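Local coordinates for arabinan endo-1,5-alpha-l-arabinosidase A (Cellvibrio cellulosa, PDB 1GYH), which hydrolyses the alpha-1,5-arabinofuranosyl bonds of linear arabinan, releasing almost exclusively arabinotriose during breakdown of the plant cell wall, at residues H8-T13 / V275-E280; Y77-V82 / S90-T95. All coordinates share one frame; numbering follows the deposited sequence.

Contact 1. Residues H8-T13 / V275-E280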
# COMPACT_ATOMS: atom_id res chain seq x y z
N HIS A 8 1.78 -6.45 -7.99
CA HIS A 8 2.03 -5.01 -7.92
C HIS A 8 1.30 -4.51 -6.69
O HIS A 8 0.10 -4.80 -6.49
CB HIS A 8 1.47 -4.31 -9.21
CG HIS A 8 2.24 -3.10 -9.65
ND1 HIS A 8 1.78 -1.81 -9.44
CD2 HIS A 8 3.41 -2.97 -10.34
CE1 HIS A 8 2.64 -0.94 -9.96
NE2 HIS A 8 3.63 -1.62 -10.52
N ASP A 9 2.01 -3.77 -5.84
CA ASP A 9 1.42 -3.10 -4.68
C ASP A 9 0.94 -4.13 -3.62
O ASP A 9 -0.16 -4.01 -3.13
CB ASP A 9 0.27 -2.12 -5.08
CG ASP A 9 0.62 -1.28 -6.32
OD1 ASP A 9 1.76 -0.72 -6.37
OD2 ASP A 9 -0.18 -1.15 -7.29
N PRO A 10 1.78 -5.10 -3.24
CA PRO A 10 1.33 -6.23 -2.40
C PRO A 10 1.11 -5.93 -0.93
O PRO A 10 1.79 -5.08 -0.34
CB PRO A 10 2.46 -7.24 -2.56
CG PRO A 10 3.66 -6.38 -2.64
CD PRO A 10 3.21 -5.20 -3.56
N VAL A 11 0.11 -6.60 -0.39
CA VAL A 11 -0.14 -6.69 1.04
C VAL A 11 -0.45 -8.16 1.43
O VAL A 11 -0.77 -9.01 0.57
CB VAL A 11 -1.28 -5.77 1.49
CG1 VAL A 11 -0.90 -4.28 1.32
CG2 VAL A 11 -2.61 -6.15 0.78
N MET A 12 -0.34 -8.46 2.73
CA MET A 12 -0.46 -9.85 3.21
C MET A 12 -1.10 -9.89 4.59
O MET A 12 -1.05 -8.91 5.35
CB MET A 12 0.92 -10.54 3.33
CG MET A 12 1.63 -10.87 2.02
SD MET A 12 3.30 -11.60 2.17
CE MET A 12 3.00 -12.98 3.13
N THR A 13 -1.68 -11.04 4.89
CA THR A 13 -2.21 -11.38 6.21
C THR A 13 -2.24 -12.89 6.44
O THR A 13 -2.12 -13.66 5.50
CB THR A 13 -3.58 -10.71 6.43
OG1 THR A 13 -3.76 -10.47 7.82
CG2 THR A 13 -4.78 -11.56 5.97
N VAL A 275 7.54 -6.15 2.61
CA VAL A 275 6.84 -6.84 1.48
C VAL A 275 6.71 -5.78 0.35
O VAL A 275 6.23 -4.69 0.59
CB VAL A 275 5.46 -7.36 1.91
CG1 VAL A 275 4.73 -8.15 0.78
CG2 VAL A 275 5.61 -8.33 3.08
N LEU A 276 7.19 -6.09 -0.84
CA LEU A 276 7.22 -5.11 -1.94
C LEU A 276 7.23 -5.77 -3.33
O LEU A 276 7.36 -7.00 -3.44
CB LEU A 276 8.45 -4.19 -1.80
CG LEU A 276 9.87 -4.78 -1.80
CD1 LEU A 276 10.27 -5.22 -3.20
CD2 LEU A 276 10.86 -3.74 -1.36
N HIS A 277 7.07 -4.95 -4.38
CA HIS A 277 7.33 -5.45 -5.73
C HIS A 277 8.59 -4.83 -6.30
O HIS A 277 8.97 -3.72 -5.91
CB HIS A 277 6.13 -5.27 -6.68
CG HIS A 277 5.86 -3.86 -7.10
ND1 HIS A 277 4.77 -3.14 -6.64
CD2 HIS A 277 6.52 -3.04 -7.95
CE1 HIS A 277 4.76 -1.94 -7.20
NE2 HIS A 277 5.82 -1.84 -7.99
N ALA A 278 9.21 -5.56 -7.20
CA ALA A 278 10.44 -5.14 -7.83
C ALA A 278 10.48 -5.59 -9.28
O ALA A 278 10.17 -6.74 -9.58
CB ALA A 278 11.67 -5.69 -7.03
N TYR A 279 10.93 -4.69 -10.18
CA TYR A 279 10.90 -4.98 -11.62
C TYR A 279 12.16 -5.71 -12.12
O TYR A 279 13.26 -5.16 -12.09
CB TYR A 279 10.68 -3.65 -12.41
CG TYR A 279 9.44 -2.84 -11.99
CD1 TYR A 279 8.13 -3.21 -12.38
CD2 TYR A 279 9.56 -1.70 -11.21
CE1 TYR A 279 7.00 -2.46 -11.96
CE2 TYR A 279 8.43 -0.95 -10.80
CZ TYR A 279 7.14 -1.32 -11.20
OH TYR A 279 5.99 -0.56 -10.79
N GLU A 280 12.00 -6.92 -12.63
CA GLU A 280 13.12 -7.78 -12.95
C GLU A 280 13.63 -7.51 -14.33
O GLU A 280 12.98 -7.89 -15.32
CB GLU A 280 12.71 -9.27 -12.88
CG GLU A 280 13.90 -10.23 -12.90
CD GLU A 280 13.53 -11.69 -12.64
OE1 GLU A 280 12.34 -12.04 -12.53
OE2 GLU A 280 14.47 -12.50 -12.57
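His8, Asp9, Pro10 and Met12 meet Val275, Leu276, His277 and Tyr279 in a buried contact between the first and last sheets of the propeller, where the chain leading into strand 11-15 passes strand 271-280 in a roughly opposite direction. Two imidazoles make the middle of it. The His8 and His277 rings stack face to face, centroids 3.9 Å apart and planes 19° from parallel, with CE1 of His277 over the centre of the His8 ring. His277 CG stands between its own backbone N and carbonyl carbon (chi1 72°), lifting the ring toward the other segment, where its ND1 receives Asp9 N at 2.9 Å in a nearly straight bond. That bond ties the main chain of Asp9 to strand 271-280. Tyr279 reaches in from the edge: its OH hydrogen-bonds His8 NE2 at 2.6 Å, near the His8 ring plane, and also takes a weak bond from His277 NE2 at 3.1 Å. At the other nitrogen of the His8 ring, ND1 donates to Asp9 OD2 over 3.0 Å, approaching from above the carboxylate plane; Thr24 OG1 is a second partner of this oxygen. Away from the polar end, Pro10 CG sits 4.0 Å from Val275 CG1, and Met12 SD meets the same methyl at 4.0 Å, Met12 crossing Val275 at about a right angle. Asp9 is the likely proton acceptor and lies close to His262, the probable calcium ligand; the two histidines lie beside it, one bonded to its carboxylate and the other to its main chain, near the axis of a five-bladed beta-propeller of glycoside hydrolase family 43.

Contact 2. Residues Y77-V82 / S90-T95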
# COMPACT_ATOMS: atom_id res chain seq x y z
N TYR A 77 -11.22 -6.75 6.41
CA TYR A 77 -11.51 -5.51 5.69
C TYR A 77 -10.46 -5.33 4.58
O TYR A 77 -9.26 -5.24 4.84
CB TYR A 77 -11.47 -4.32 6.63
CG TYR A 77 -12.58 -4.23 7.63
CD1 TYR A 77 -12.64 -5.10 8.72
CD2 TYR A 77 -13.58 -3.30 7.50
CE1 TYR A 77 -13.64 -5.03 9.62
CE2 TYR A 77 -14.60 -3.25 8.43
CZ TYR A 77 -14.62 -4.10 9.47
OH TYR A 77 -15.63 -4.06 10.39
N LEU A 78 -10.93 -5.30 3.33
CA LEU A 78 -10.09 -5.16 2.16
C LEU A 78 -10.42 -3.81 1.52
O LEU A 78 -11.47 -3.66 0.90
CB LEU A 78 -10.35 -6.31 1.20
CG LEU A 78 -9.67 -6.21 -0.18
CD1 LEU A 78 -8.13 -6.16 0.05
CD2 LEU A 78 -10.02 -7.36 -1.14
N TYR A 79 -9.53 -2.85 1.68
CA TYR A 79 -9.59 -1.54 1.05
C TYR A 79 -8.98 -1.62 -0.34
O TYR A 79 -8.08 -2.40 -0.56
CB TYR A 79 -8.89 -0.49 1.92
CG TYR A 79 -9.53 -0.39 3.28
CD1 TYR A 79 -9.18 -1.30 4.31
CD2 TYR A 79 -10.51 0.56 3.54
CE1 TYR A 79 -9.81 -1.23 5.55
CE2 TYR A 79 -11.14 0.62 4.77
CZ TYR A 79 -10.77 -0.24 5.78
OH TYR A 79 -11.41 -0.17 6.97
N TYR A 80 -9.49 -0.81 -1.28
CA TYR A 80 -9.11 -0.92 -2.69
C TYR A 80 -9.36 0.44 -3.35
O TYR A 80 -10.16 1.24 -2.83
CB TYR A 80 -9.90 -2.06 -3.41
CG TYR A 80 -11.42 -1.85 -3.41
CD1 TYR A 80 -12.02 -1.04 -4.38
CD2 TYR A 80 -12.24 -2.38 -2.39
CE1 TYR A 80 -13.38 -0.80 -4.38
CE2 TYR A 80 -13.61 -2.14 -2.35
CZ TYR A 80 -14.19 -1.34 -3.37
OH TYR A 80 -15.54 -1.07 -3.40
N SER A 81 -8.67 0.70 -4.47
CA SER A 81 -8.71 2.00 -5.16
C SER A 81 -9.31 1.83 -6.58
O SER A 81 -8.96 0.91 -7.31
CB SER A 81 -7.29 2.60 -5.28
OG SER A 81 -6.55 2.46 -4.06
N VAL A 82 -10.24 2.71 -6.90
CA VAL A 82 -10.78 2.90 -8.28
C VAL A 82 -10.20 4.23 -8.80
O VAL A 82 -10.32 5.27 -8.16
CB VAL A 82 -12.30 2.96 -8.24
CG1 VAL A 82 -12.87 3.49 -9.56
CG2 VAL A 82 -12.90 1.60 -7.91
N SER A 90 -10.81 9.56 -8.47
CA SER A 90 -10.41 8.36 -7.72
C SER A 90 -11.23 8.23 -6.45
O SER A 90 -11.75 9.22 -5.91
CB SER A 90 -8.95 8.42 -7.27
OG SER A 90 -8.07 8.72 -8.35
N ALA A 91 -11.34 7.00 -5.98
CA ALA A 91 -12.00 6.73 -4.71
C ALA A 91 -11.46 5.43 -4.11
O ALA A 91 -11.12 4.47 -4.85
CB ALA A 91 -13.52 6.63 -4.86
N ILE A 92 -11.44 5.43 -2.78
CA ILE A 92 -11.13 4.23 -1.99
C ILE A 92 -12.41 3.63 -1.45
O ILE A 92 -13.22 4.31 -0.81
CB ILE A 92 -10.13 4.58 -0.86
CG1 ILE A 92 -8.78 4.95 -1.44
CG2 ILE A 92 -9.99 3.40 0.10
CD1 ILE A 92 -7.88 5.80 -0.48
N GLY A 93 -12.60 2.36 -1.77
CA GLY A 93 -13.69 1.57 -1.27
C GLY A 93 -13.25 0.53 -0.23
O GLY A 93 -12.06 0.32 -0.03
N VAL A 94 -14.21 -0.10 0.40
CA VAL A 94 -13.91 -1.25 1.26
C VAL A 94 -14.94 -2.36 1.14
O VAL A 94 -16.15 -2.09 1.14
CB VAL A 94 -13.69 -0.80 2.74
CG1 VAL A 94 -14.92 -0.23 3.35
CG2 VAL A 94 -13.13 -1.96 3.59
N THR A 95 -14.46 -3.59 1.00
CA THR A 95 -15.28 -4.77 1.01
C THR A 95 -14.83 -5.74 2.13
O THR A 95 -13.66 -5.85 2.43
CB THR A 95 -15.30 -5.43 -0.42
OG1 THR A 95 -16.15 -6.59 -0.45
CG2 THR A 95 -13.92 -5.90 -0.86
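Val82 and Ala91 exchange two main-chain hydrogen bonds, Val82 N to Ala91 O at 2.8 Å and Ala91 N to Val82 O at 3.0 Å, and the pattern recurs at every second residue. Tyr80 pairs in the same way with Gly93, the N-H of Gly93 giving the shorter bond, 2.9 Å to Tyr80 O, and Leu78 pairs with Thr95. In between, at the non-hydrogen-bonded pairs Tyr79-Val94 and Ser81-Ile92, alpha C-H groups point at carbonyl oxygens, as with Tyr79 CA and Gly93 O at 3.3 Å. This is a regular antiparallel beta hairpin, its strands 75-82 and 90-97 lying between strands 63-72 and 110-118 in the second sheet of the five-bladed propeller. Side chains alternate between the two faces. On one, Val94 lies alongside Tyr79 and sets CG2 over the centre of the ring, a CH-pi contact of 3.5 Å from that methyl to the Tyr79 centroid; CG2 also meets the edge of the Tyr77 ring. The phenol oxygen of Tyr79 bonds Leu160 O, and Met142 of the next blade packs on both Tyr79 and Ile92. On the opposite face, a chi1 of 60° tucks Tyr80 CG between its own N and C and turns the ring over the neighbouring strand. It fills the place where a beta-carbon would stand on Gly93, so Gly93 CA approaches the Tyr80 centroid to 3.9 Å, 22° off the normal: aromatic rescue of a glycine. Tyr80 OH goes on to bond Asp111. Thr95 presents its N at the edge of that ring, while its CG2 lies 4.1 Å from Leu78 CB.

Contact 1 joins the first and last blades of the propeller, whereas contact 2 lies wholly inside the second blade; along the chain, the hairpin falls within the long loop that contact 1 closes. Their centres are about 18 Å apart, and even their nearest atoms, about 6 Å apart, do not touch. Strand 63-72 bridges the gap: Val11 packs on its Asp68 and Ile69, and the backbone of Tyr79 bonds Asp68. Both contacts also border the probable substrate site. The Tyr279 side chain is about 4 Å from that of Gln287, and at the loop end of the hairpin the Ser90 side chain is about 3 Å from that of Asn126.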